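Local coordinates for polyphosphate kinase (Porphyromonas gingivalis, PDB 2O8R), which probably catalyses the reversible transfer of the terminal phosphate of ATP to a growing chain of inorganic polyphosphate, using magnesium, at residues I373-Y378 with S384-A389; A459-G464 with H488-L493; E363-P368 with L390-Q395; T477-A482 with T629-L634. The protein carries 3 engineered substitutions. One frame throughout, in Å; residues are numbered along the deposited sequence.

Interaction 1: I373-Y378 with S384-A389; sequences IRLTQY and SSIISA
L375 and Q377, two side chains on the same face of strand 373-377, meet I386 and I387 in the first turn of helix 385-389. The helix runs back nearly antiparallel to the strand, at 156°, with the axes 11.7 Å apart, so side chains alone bridge the gap. The apolar half of the contact is a methyl-to-methyl touch: L375 CD1 lies 4.2 Å from I386 CG2, with the two side chains crossing at a slant. I386 turns its CG2 branch anti to the backbone N (chi1 -76°), and that branch does the touching while CG1 lies beside the N. Q377 behaves differently. Its chain bends at chi2 (-101°), which folds the amide back toward the helix and brings OE1 to 4.0 Å from CD1 of I387, the end of the longer isoleucine branch. Near this amide S384 caps the helix, its OG accepting a weak, nearly straight bond from I387 N, 3.5 Å long. Helix 355-365 flanks I386 through V357. The side chains of Q377 and R379 are about 5 Å apart at their nearest atoms; R379 is predicted to belong to the magnesium-binding site. No hydrogen bond crosses between the segments; the pairing of these two rests on van der Waals contact and burial, with an amide oxygen lying against a methyl where the apolar core gives way to the predicted active-site region.

Interaction 2: A459-G464 with H488-L493; sequences ALLSTG and HDVYRL
A459 and V490 mark the closest approach of strand 459-462 to helix 488-493, their CA atoms lying 6.8 Å apart. From there the strand draws away from the helix: the CA atoms of L461 and V490 are already 9.1 Å apart. Residues alternate along the strand, A459 and L461 pointing toward the helix and L460 away from it, onto A443 and M480. On the helical side V490 carries the whole contact, and does so with one methyl. Its first torsion (chi1 171°) sets CG1 anti to the backbone N and CG2 anti to the carbonyl carbon. CG2 then reaches A459 CB at 3.9 Å and L461 CD1 at 4.3 Å, so a single methyl spans two successive inward-facing strand residues. V490 also packs on L444 of the adjacent strand, which spreads the helix over more than one strand. Polar bonds fix the two ends. S462 OG donates to G464 O (2.9 Å), from a position tilted 32° out of the carbonyl plane, and is also bonded to T478 OG1. D489 uses both carboxylate oxygens to accept the backbone N-H groups of S507, R508 and L509, tying the helix to the chain that follows it. The example illustrates a general rule of layered alpha/beta folds, a helix laid on a sheet through alternate strand residues; here it belongs to the first of the two phospholipase D-like C-terminal domains of the PPK1 family.

Interaction 3: E363-P368 with L390-Q395; sequences EAAISP and LEAAAQ
A365 and A393 bring two helices together through their smallest side chains, with CA atoms only 4.3 Å apart. The methyls do not simply face one another. CB of A393 sits 4.1 Å from A365 CA and 4.2 Å from A365 CB, lying against the backbone as well as the methyl, while A365 CB in turn lies 4.2 Å from A393 N. A392 completes this first shell, its CB reaching A365 CB at 4.3 Å, so the A365 methyl meets two consecutive alanines. Every side chain in the contact ends at CB; there are no rotamers to choose, and the fit is set by the course of the two backbones. The principle is familiar from close helix pairs, in which alanine lets main chains approach. One shell out, helix 363-365 is ending: I366 is the first residue to leave helical angles, and A365 O accepts a hydrogen bond from K398 NZ. I366 of the second subunit packs on both I366 and A392, placing the contact beside the dimer interface. On the far flank, E391 forms a salt bridge with R421 of helix 416-425. Inward, A364 rests on V370, while L390 and A393 reach strands 370-377 and 399-404; helices 355-365 and 385-395 thus lie side by side over the sheet, with helix 416-425 next in line.

Interaction 4: T477-A482 with T629-L634; sequences TTLMTA and TACPVL
L479 meets one flat group, the peptide C=O of P632, rather than the puckered pyrrolidine ring of that residue. CD2 of L479 lies 4.2 Å from P632 O, the nearest point of this group. The ring itself turns away from strand 477-481; within the two segments its nearest approach is CD of P632 to CD2 of L479, 6.8 Å, and it packs instead against F612 and R508. No aromatic ring enters the contact, so apart from that carbonyl it is aliphatic and sulfur in character. The same leucine methyl serves both partners: CD2 also rests 4.1 Å from C631 SG, so one methyl touches the sulfur of C631 and the carbonyl of the next residue. Two extended first torsions make the meeting possible. L479 carries CG anti to its own N (chi1 179°), projecting the branch across the gap, and C631 answers with SG likewise anti (chi1 -162°). V633 borders the leucine without a direct touch, its CG1 staying 5.1 Å from L479 CD1. The CA atoms nearest each other, those of L479 and V633, are 7.9 Å apart, and no hydrogen bond joins the segments. Each strand finds its backbone partners elsewhere: L479 pairs with L461, and strand 629-632 belongs to the sheet of the second C-terminal domain. C631 also packs on L461 and on I486 of helix 484-497, extending the apolar cluster. As an example of how paired domains adhere, this is an interdomain seam between the two phospholipase D-like C-terminal domains of PPK1, here formed by side chains from a strand of each.

In the fold
Interactions 1 to 3 lie within the first C-terminal domain, whereas interaction 4 joins it to the second. Interactions 1 and 3, with centres 11 Å apart, share helix 385-395 and touch directly, L375 CD2 lying 3.6 Å from L390 CD1; interaction 1 is nested within the chain loop that interaction 3 closes, and strand 370-377, helix 385-395 and strand 399-404 form a beta-alpha-beta unit. Interactions 2 and 4, centres 8 Å apart, alternate along the chain and meet through neighbouring antiparallel strands 457-462 and 474-481. Interactions 1, 2 and 4 all reach one sheet, which thus links a dimer-facing helical layer to the interdomain seam.

Interaction 1: I373-Y378 with S384-A389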
loop_
_atom_site.group_PDB
_atom_site.type_symbol
_atom_site.label_atom_id
_atom_site.label_comp_id
_atom_site.label_asym_id
_atom_site.label_seq_id
_atom_site.Cartn_x
_atom_site.Cartn_y
_atom_site.Cartn_z
ATOM N N ILE A 373 21.842 -18.855 1.179
ATOM C CA ILE A 373 21.468 -17.727 2.019
ATOM C C ILE A 373 20.219 -18.104 2.798
ATOM O O ILE A 373 19.265 -18.652 2.243
ATOM C CB ILE A 373 21.151 -16.496 1.188
ATOM C CG1 ILE A 373 22.310 -16.175 0.244
ATOM C CG2 ILE A 373 20.846 -15.323 2.080
ATOM C CD1 ILE A 373 21.996 -15.083 -0.763
ATOM N N ARG A 374 20.239 -17.842 4.098
ATOM C CA ARG A 374 19.128 -18.193 4.975
ATOM C C ARG A 374 18.892 -17.045 5.930
ATOM O O ARG A 374 19.841 -16.537 6.535
ATOM C CB ARG A 374 19.458 -19.457 5.760
ATOM C CG ARG A 374 19.918 -20.595 4.878
ATOM C CD ARG A 374 20.612 -21.686 5.656
ATOM N NE ARG A 374 19.705 -22.495 6.468
ATOM C CZ ARG A 374 18.781 -23.320 5.987
ATOM N NH1 ARG A 374 18.599 -23.441 4.677
ATOM N NH2 ARG A 374 18.029 -24.021 6.823
ATOM N N LEU A 375 17.640 -16.614 6.048
ATOM C CA LEU A 375 17.314 -15.551 7.002
ATOM C C LEU A 375 15.920 -15.629 7.653
ATOM O O LEU A 375 15.001 -16.327 7.190
ATOM C CB LEU A 375 17.551 -14.167 6.386
ATOM C CG LEU A 375 16.371 -13.382 5.814
ATOM C CD1 LEU A 375 16.757 -11.920 5.640
ATOM C CD2 LEU A 375 15.945 -13.987 4.511
ATOM N N THR A 376 15.778 -14.900 8.747
ATOM C CA THR A 376 14.500 -14.810 9.400
ATOM C C THR A 376 13.830 -13.510 8.958
ATOM O O THR A 376 14.510 -12.585 8.538
ATOM C CB THR A 376 14.664 -14.901 10.924
ATOM O OG1 THR A 376 15.646 -13.955 11.356
ATOM C CG2 THR A 376 15.141 -16.284 11.318
ATOM N N GLN A 377 12.500 -13.464 9.026
ATOM C CA GLN A 377 11.699 -12.292 8.649
ATOM C C GLN A 377 10.404 -12.293 9.464
ATOM O O GLN A 377 9.765 -13.345 9.594
ATOM C CB GLN A 377 11.347 -12.361 7.159
ATOM C CG GLN A 377 12.230 -11.535 6.234
ATOM C CD GLN A 377 11.589 -10.219 5.804
ATOM O OE1 GLN A 377 12.059 -9.563 4.872
ATOM N NE2 GLN A 377 10.509 -9.831 6.478
ATOM N N TYR A 378 10.019 -11.141 10.022
ATOM C CA TYR A 378 8.766 -11.057 10.791
ATOM C C TYR A 378 7.563 -11.503 9.960
ATOM O O TYR A 378 6.872 -12.451 10.325
ATOM C CB TYR A 378 8.528 -9.657 11.355
ATOM C CG TYR A 378 7.148 -9.484 11.975
ATOM C CD1 TYR A 378 6.789 -10.166 13.135
ATOM C CD2 TYR A 378 6.206 -8.634 11.401
ATOM C CE1 TYR A 378 5.531 -10.013 13.703
ATOM C CE2 TYR A 378 4.943 -8.473 11.961
ATOM C CZ TYR A 378 4.610 -9.164 13.113
ATOM O OH TYR A 378 3.355 -9.007 13.669
ATOM N N SER A 384 10.398 -5.678 -0.796
ATOM C CA SER A 384 11.581 -4.974 -0.281
ATOM C C SER A 384 12.864 -5.322 -1.042
ATOM O O SER A 384 12.979 -6.394 -1.634
ATOM C CB SER A 384 11.774 -5.253 1.211
ATOM O OG SER A 384 11.792 -6.652 1.493
ATOM N N SER A 385 13.817 -4.393 -1.003
ATOM C CA SER A 385 15.203 -4.581 -1.441
ATOM C C SER A 385 15.783 -5.928 -1.064
ATOM O O SER A 385 16.376 -6.627 -1.887
ATOM C CB SER A 385 16.058 -3.519 -0.779
ATOM O OG SER A 385 15.597 -2.238 -1.147
ATOM N N ILE A 386 15.610 -6.280 0.199
ATOM C CA ILE A 386 16.019 -7.571 0.688
ATOM C C ILE A 386 15.361 -8.709 -0.093
ATOM O O ILE A 386 16.084 -9.567 -0.630
ATOM C CB ILE A 386 15.834 -7.659 2.208
ATOM C CG1 ILE A 386 16.959 -6.859 2.871
ATOM C CG2 ILE A 386 15.873 -9.099 2.693
ATOM C CD1 ILE A 386 16.879 -6.787 4.357
ATOM N N ILE A 387 14.025 -8.686 -0.219
ATOM C CA ILE A 387 13.325 -9.684 -1.048
ATOM C C ILE A 387 13.927 -9.719 -2.463
ATOM O O ILE A 387 14.201 -10.785 -3.019
ATOM C CB ILE A 387 11.804 -9.431 -1.172
ATOM C CG1 ILE A 387 11.089 -9.385 0.194
ATOM C CG2 ILE A 387 11.174 -10.482 -2.079
ATOM C CD1 ILE A 387 11.332 -10.570 1.081
ATOM N N SER A 388 14.171 -8.542 -3.020
ATOM C CA SER A 388 14.715 -8.439 -4.355
ATOM C C SER A 388 16.100 -9.060 -4.462
ATOM O O SER A 388 16.359 -9.850 -5.378
ATOM C CB SER A 388 14.737 -6.989 -4.792
ATOM O OG SER A 388 13.461 -6.616 -5.289
ATOM N N ALA A 389 16.978 -8.722 -3.520
ATOM C CA ALA A 389 18.316 -9.306 -3.501
ATOM C C ALA A 389 18.215 -10.819 -3.371
ATOM O O ALA A 389 18.943 -11.546 -4.032
ATOM C CB ALA A 389 19.159 -8.720 -2.380
#

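Interaction 2: A459-G464 with H488-L493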
loop_
_atom_site.group_PDB
_atom_site.type_symbol
_atom_site.label_atom_id
_atom_site.label_comp_id
_atom_site.label_asym_id
_atom_site.label_seq_id
_atom_site.Cartn_x
_atom_site.Cartn_y
_atom_site.Cartn_z
ATOM N N ALA A 459 27.638 -14.654 9.338
ATOM C CA ALA A 459 26.422 -14.593 10.118
ATOM C C ALA A 459 26.116 -13.143 10.430
ATOM O O ALA A 459 27.007 -12.386 10.822
ATOM C CB ALA A 459 26.560 -15.407 11.410
ATOM N N LEU A 460 24.858 -12.759 10.233
ATOM C CA LEU A 460 24.362 -11.450 10.641
ATOM C C LEU A 460 23.366 -11.662 11.764
ATOM O O LEU A 460 22.420 -12.427 11.591
ATOM C CB LEU A 460 23.655 -10.786 9.467
ATOM C CG LEU A 460 24.411 -9.913 8.470
ATOM C CD1 LEU A 460 25.758 -10.478 8.123
ATOM C CD2 LEU A 460 23.572 -9.739 7.220
ATOM N N LEU A 461 23.596 -11.021 12.913
ATOM C CA LEU A 461 22.714 -11.125 14.101
ATOM C C LEU A 461 22.342 -9.765 14.631
ATOM O O LEU A 461 23.159 -8.850 14.617
ATOM C CB LEU A 461 23.363 -11.904 15.230
ATOM C CG LEU A 461 23.592 -13.369 14.894
ATOM C CD1 LEU A 461 25.027 -13.585 14.371
ATOM C CD2 LEU A 461 23.328 -14.184 16.134
ATOM N N SER A 462 21.119 -9.638 15.133
ATOM C CA SER A 462 20.548 -8.313 15.324
ATOM C C SER A 462 19.517 -8.204 16.428
ATOM O O SER A 462 18.822 -9.173 16.743
ATOM C CB SER A 462 19.894 -7.867 14.028
ATOM O OG SER A 462 19.486 -6.522 14.146
ATOM N N THR A 463 19.397 -7.002 16.979
ATOM C CA THR A 463 18.413 -6.715 18.021
ATOM C C THR A 463 17.036 -6.392 17.454
ATOM O O THR A 463 16.048 -6.431 18.180
ATOM C CB THR A 463 18.861 -5.560 18.918
ATOM O OG1 THR A 463 18.964 -4.363 18.136
ATOM C CG2 THR A 463 20.209 -5.875 19.515
ATOM N N GLY A 464 16.977 -6.061 16.165
ATOM C CA GLY A 464 15.705 -5.909 15.470
ATOM C C GLY A 464 15.745 -6.384 14.029
ATOM O O GLY A 464 16.703 -7.019 13.605
ATOM N N HIS A 488 28.767 -21.438 12.523
ATOM C CA HIS A 488 28.379 -22.829 12.596
ATOM C C HIS A 488 27.108 -22.957 13.423
ATOM O O HIS A 488 26.231 -23.779 13.134
ATOM C CB HIS A 488 29.504 -23.675 13.203
ATOM C CG HIS A 488 29.185 -25.134 13.248
ATOM N ND1 HIS A 488 28.552 -25.725 14.322
ATOM C CD2 HIS A 488 29.366 -26.112 12.332
ATOM C CE1 HIS A 488 28.364 -27.006 14.066
ATOM N NE2 HIS A 488 28.844 -27.265 12.863
ATOM N N ASP A 489 27.026 -22.139 14.463
ATOM C CA ASP A 489 25.899 -22.158 15.380
ATOM C C ASP A 489 24.637 -21.707 14.677
ATOM O O ASP A 489 23.582 -22.330 14.828
ATOM C CB ASP A 489 26.192 -21.260 16.572
ATOM C CG ASP A 489 27.035 -21.950 17.625
ATOM O OD1 ASP A 489 27.219 -23.178 17.508
ATOM O OD2 ASP A 489 27.496 -21.273 18.578
ATOM N N VAL A 490 24.769 -20.632 13.900
ATOM C CA VAL A 490 23.684 -20.117 13.086
ATOM C C VAL A 490 23.320 -21.162 12.027
ATOM O O VAL A 490 22.131 -21.449 11.800
ATOM C CB VAL A 490 24.068 -18.773 12.430
ATOM C CG1 VAL A 490 23.032 -18.349 11.406
ATOM C CG2 VAL A 490 24.225 -17.688 13.486
ATOM N N TYR A 491 24.351 -21.741 11.409
ATOM C CA TYR A 491 24.175 -22.843 10.475
ATOM C C TYR A 491 23.291 -23.932 11.070
ATOM O O TYR A 491 22.289 -24.345 10.475
ATOM C CB TYR A 491 25.527 -23.443 10.108
ATOM C CG TYR A 491 25.409 -24.792 9.444
ATOM C CD1 TYR A 491 25.100 -24.888 8.097
ATOM C CD2 TYR A 491 25.599 -25.969 10.163
ATOM C CE1 TYR A 491 24.972 -26.109 7.479
ATOM C CE2 TYR A 491 25.475 -27.195 9.551
ATOM C CZ TYR A 491 25.163 -27.257 8.204
ATOM O OH TYR A 491 25.030 -28.473 7.571
ATOM N N ARG A 492 23.684 -24.382 12.254
ATOM C CA ARG A 492 22.987 -25.424 12.975
ATOM C C ARG A 492 21.587 -24.994 13.365
ATOM O O ARG A 492 20.651 -25.790 13.276
ATOM C CB ARG A 492 23.779 -25.825 14.221
ATOM C CG ARG A 492 23.123 -26.909 15.026
ATOM C CD ARG A 492 23.911 -27.245 16.273
ATOM N NE ARG A 492 24.826 -28.363 16.068
ATOM C CZ ARG A 492 26.134 -28.305 16.275
ATOM N NH1 ARG A 492 26.695 -27.184 16.708
ATOM N NH2 ARG A 492 26.880 -29.374 16.052
ATOM N N LEU A 493 21.443 -23.739 13.791
ATOM C CA LEU A 493 20.129 -23.200 14.154
ATOM C C LEU A 493 19.132 -23.337 13.003
ATOM O O LEU A 493 18.014 -23.824 13.201
ATOM C CB LEU A 493 20.224 -21.743 14.593
ATOM C CG LEU A 493 18.912 -21.010 14.911
ATOM C CD1 LEU A 493 18.088 -21.726 15.979
ATOM C CD2 LEU A 493 19.182 -19.543 15.299
#

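Interaction 3: E363-P368 with L390-Q395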
loop_
_atom_site.group_PDB
_atom_site.type_symbol
_atom_site.label_atom_id
_atom_site.label_comp_id
_atom_site.label_asym_id
_atom_site.label_seq_id
_atom_site.Cartn_x
_atom_site.Cartn_y
_atom_site.Cartn_z
ATOM N N GLU A 363 25.921 -8.636 -2.978
ATOM C CA GLU A 363 27.235 -9.210 -3.269
ATOM C C GLU A 363 27.083 -10.704 -3.375
ATOM O O GLU A 363 27.411 -11.283 -4.408
ATOM C CB GLU A 363 28.281 -8.846 -2.202
ATOM C CG GLU A 363 28.933 -7.510 -2.487
ATOM C CD GLU A 363 30.153 -7.203 -1.641
ATOM O OE1 GLU A 363 30.656 -8.092 -0.915
ATOM O OE2 GLU A 363 30.610 -6.040 -1.710
ATOM N N ALA A 364 26.535 -11.302 -2.316
ATOM C CA ALA A 364 26.313 -12.747 -2.228
ATOM C C ALA A 364 25.504 -13.302 -3.392
ATOM O O ALA A 364 25.688 -14.457 -3.780
ATOM C CB ALA A 364 25.633 -13.098 -0.912
ATOM N N ALA A 365 24.617 -12.479 -3.943
ATOM C CA ALA A 365 23.737 -12.917 -5.016
ATOM C C ALA A 365 24.541 -13.342 -6.239
ATOM O O ALA A 365 24.348 -14.435 -6.765
ATOM C CB ALA A 365 22.747 -11.827 -5.377
ATOM N N ILE A 366 25.469 -12.491 -6.660
ATOM C CA ILE A 366 26.239 -12.749 -7.874
ATOM C C ILE A 366 27.624 -13.367 -7.627
ATOM O O ILE A 366 28.441 -13.443 -8.546
ATOM C CB ILE A 366 26.367 -11.482 -8.752
ATOM C CG1 ILE A 366 27.024 -10.344 -7.975
ATOM C CG2 ILE A 366 24.999 -11.060 -9.283
ATOM C CD1 ILE A 366 27.671 -9.301 -8.869
ATOM N N SER A 367 27.882 -13.817 -6.401
ATOM C CA SER A 367 29.149 -14.478 -6.102
ATOM C C SER A 367 29.106 -15.985 -6.320
ATOM O O SER A 367 28.286 -16.675 -5.721
ATOM C CB SER A 367 29.599 -14.207 -4.672
ATOM O OG SER A 367 30.559 -15.182 -4.286
ATOM N N PRO A 368 30.019 -16.499 -7.162
ATOM C CA PRO A 368 30.259 -17.929 -7.380
ATOM C C PRO A 368 30.510 -18.742 -6.104
ATOM O O PRO A 368 30.192 -19.933 -6.067
ATOM C CB PRO A 368 31.529 -17.944 -8.241
ATOM C CG PRO A 368 32.092 -16.552 -8.157
ATOM C CD PRO A 368 30.903 -15.676 -8.002
ATOM N N LEU A 390 17.290 -11.282 -2.534
ATOM C CA LEU A 390 17.089 -12.713 -2.332
ATOM C C LEU A 390 16.551 -13.396 -3.586
ATOM O O LEU A 390 16.985 -14.489 -3.924
ATOM C CB LEU A 390 16.142 -12.968 -1.160
ATOM C CG LEU A 390 16.666 -12.633 0.237
ATOM C CD1 LEU A 390 15.519 -12.695 1.189
ATOM C CD2 LEU A 390 17.792 -13.562 0.693
ATOM N N GLU A 391 15.605 -12.752 -4.265
ATOM C CA GLU A 391 15.065 -13.280 -5.515
ATOM C C GLU A 391 16.171 -13.473 -6.554
ATOM O O GLU A 391 16.288 -14.550 -7.144
ATOM C CB GLU A 391 13.955 -12.380 -6.066
ATOM C CG GLU A 391 12.601 -12.578 -5.389
ATOM C CD GLU A 391 11.429 -12.016 -6.184
ATOM O OE1 GLU A 391 11.594 -11.735 -7.392
ATOM O OE2 GLU A 391 10.334 -11.861 -5.599
ATOM N N ALA A 392 16.992 -12.439 -6.744
ATOM C CA ALA A 392 18.177 -12.520 -7.597
ATOM C C ALA A 392 19.035 -13.748 -7.282
ATOM O O ALA A 392 19.479 -14.459 -8.188
ATOM C CB ALA A 392 19.019 -11.241 -7.464
ATOM N N ALA A 393 19.255 -13.991 -5.993
ATOM C CA ALA A 393 20.110 -15.077 -5.554
ATOM C C ALA A 393 19.496 -16.423 -5.890
ATOM O O ALA A 393 20.190 -17.322 -6.363
ATOM C CB ALA A 393 20.372 -14.971 -4.072
ATOM N N ALA A 394 18.191 -16.551 -5.656
ATOM C CA ALA A 394 17.478 -17.802 -5.918
ATOM C C ALA A 394 17.412 -18.090 -7.412
ATOM O O ALA A 394 17.448 -19.247 -7.834
ATOM C CB ALA A 394 16.091 -17.760 -5.326
ATOM N N GLN A 395 17.343 -17.023 -8.203
ATOM C CA GLN A 395 17.374 -17.129 -9.651
ATOM C C GLN A 395 18.780 -17.430 -10.145
ATOM O O GLN A 395 18.952 -17.999 -11.219
ATOM C CB GLN A 395 16.838 -15.855 -10.286
ATOM C CG GLN A 395 15.342 -15.658 -10.043
ATOM C CD GLN A 395 14.887 -14.236 -10.301
ATOM O OE1 GLN A 395 15.561 -13.465 -10.990
ATOM N NE2 GLN A 395 13.733 -13.880 -9.752
#

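Interaction 4: T477-A482 with T629-L634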
loop_
_atom_site.group_PDB
_atom_site.type_symbol
_atom_site.label_atom_id
_atom_site.label_comp_id
_atom_site.label_asym_id
_atom_site.label_seq_id
_atom_site.Cartn_x
_atom_site.Cartn_y
_atom_site.Cartn_z
ATOM N N THR A 477 20.918 -2.768 17.002
ATOM C CA THR A 477 22.319 -3.154 16.878
ATOM C C THR A 477 22.519 -4.474 16.114
ATOM O O THR A 477 21.848 -5.483 16.373
ATOM C CB THR A 477 22.966 -3.199 18.259
ATOM O OG1 THR A 477 22.813 -1.915 18.880
ATOM C CG2 THR A 477 24.439 -3.515 18.146
ATOM N N THR A 478 23.437 -4.447 15.155
ATOM C CA THR A 478 23.682 -5.587 14.287
ATOM C C THR A 478 25.159 -5.978 14.305
ATOM O O THR A 478 26.040 -5.131 14.101
ATOM C CB THR A 478 23.257 -5.269 12.846
ATOM O OG1 THR A 478 21.835 -5.091 12.800
ATOM C CG2 THR A 478 23.653 -6.394 11.905
ATOM N N LEU A 479 25.408 -7.263 14.563
ATOM C CA LEU A 479 26.732 -7.846 14.492
ATOM C C LEU A 479 26.914 -8.567 13.174
ATOM O O LEU A 479 26.058 -9.337 12.763
ATOM C CB LEU A 479 26.920 -8.863 15.616
ATOM C CG LEU A 479 28.285 -9.554 15.612
ATOM C CD1 LEU A 479 29.375 -8.529 15.876
ATOM C CD2 LEU A 479 28.342 -10.690 16.619
HETATM N N MSE A 480 28.044 -8.335 12.519
HETATM C CA MSE A 480 28.369 -9.062 11.303
HETATM C C MSE A 480 29.689 -9.777 11.514
HETATM O O MSE A 480 30.712 -9.140 11.752
HETATM C CB MSE A 480 28.419 -8.105 10.118
HETATM C CG MSE A 480 27.066 -7.488 9.856
HETATM SE SE MSE A 480 27.017 -6.119 8.476
HETATM C CE MSE A 480 26.825 -7.219 6.889
ATOM N N THR A 481 29.660 -11.103 11.447
ATOM C CA THR A 481 30.816 -11.914 11.839
ATOM C C THR A 481 31.052 -13.061 10.880
ATOM O O THR A 481 30.108 -13.584 10.265
ATOM C CB THR A 481 30.669 -12.498 13.272
ATOM O OG1 THR A 481 31.953 -12.869 13.773
ATOM C CG2 THR A 481 29.783 -13.740 13.284
ATOM N N ALA A 482 32.320 -13.441 10.747
ATOM C CA ALA A 482 32.693 -14.578 9.916
ATOM C C ALA A 482 33.210 -15.673 10.820
ATOM O O ALA A 482 33.623 -16.733 10.358
ATOM C CB ALA A 482 33.732 -14.178 8.899
ATOM N N THR A 629 17.438 -15.451 19.986
ATOM C CA THR A 629 18.893 -15.561 20.014
ATOM C C THR A 629 19.563 -14.533 20.909
ATOM O O THR A 629 19.056 -13.426 21.110
ATOM C CB THR A 629 19.524 -15.437 18.621
ATOM O OG1 THR A 629 19.057 -14.236 17.978
ATOM C CG2 THR A 629 19.194 -16.650 17.787
ATOM N N ALA A 630 20.712 -14.921 21.447
ATOM C CA ALA A 630 21.639 -13.969 22.027
ATOM C C ALA A 630 23.041 -14.363 21.596
ATOM O O ALA A 630 23.366 -15.550 21.484
ATOM C CB ALA A 630 21.521 -13.935 23.537
ATOM N N CYS A 631 23.866 -13.356 21.347
ATOM C CA CYS A 631 25.194 -13.581 20.818
ATOM C C CYS A 631 26.260 -12.796 21.577
ATOM O O CYS A 631 26.082 -11.603 21.837
ATOM C CB CYS A 631 25.221 -13.175 19.366
ATOM S SG CYS A 631 26.588 -13.854 18.490
ATOM N N PRO A 632 27.359 -13.479 21.961
ATOM C CA PRO A 632 28.555 -12.861 22.512
ATOM C C PRO A 632 29.242 -11.986 21.490
ATOM O O PRO A 632 29.351 -12.362 20.319
ATOM C CB PRO A 632 29.461 -14.056 22.810
ATOM C CG PRO A 632 28.981 -15.117 21.933
ATOM C CD PRO A 632 27.498 -14.940 21.921
ATOM N N VAL A 633 29.688 -10.822 21.939
ATOM C CA VAL A 633 30.506 -9.957 21.136
ATOM C C VAL A 633 31.942 -10.344 21.485
ATOM O O VAL A 633 32.429 -10.012 22.561
ATOM C CB VAL A 633 30.221 -8.508 21.501
ATOM C CG1 VAL A 633 31.036 -7.548 20.643
ATOM C CG2 VAL A 633 28.744 -8.234 21.360
ATOM N N LEU A 634 32.606 -11.077 20.596
ATOM C CA LEU A 634 33.951 -11.610 20.888
ATOM C C LEU A 634 35.103 -10.620 20.723
ATOM O O LEU A 634 36.050 -10.620 21.511
ATOM C CB LEU A 634 34.229 -12.858 20.057
ATOM C CG LEU A 634 33.203 -13.950 20.357
ATOM C CD1 LEU A 634 33.515 -15.176 19.566
ATOM C CD2 LEU A 634 33.138 -14.270 21.854
#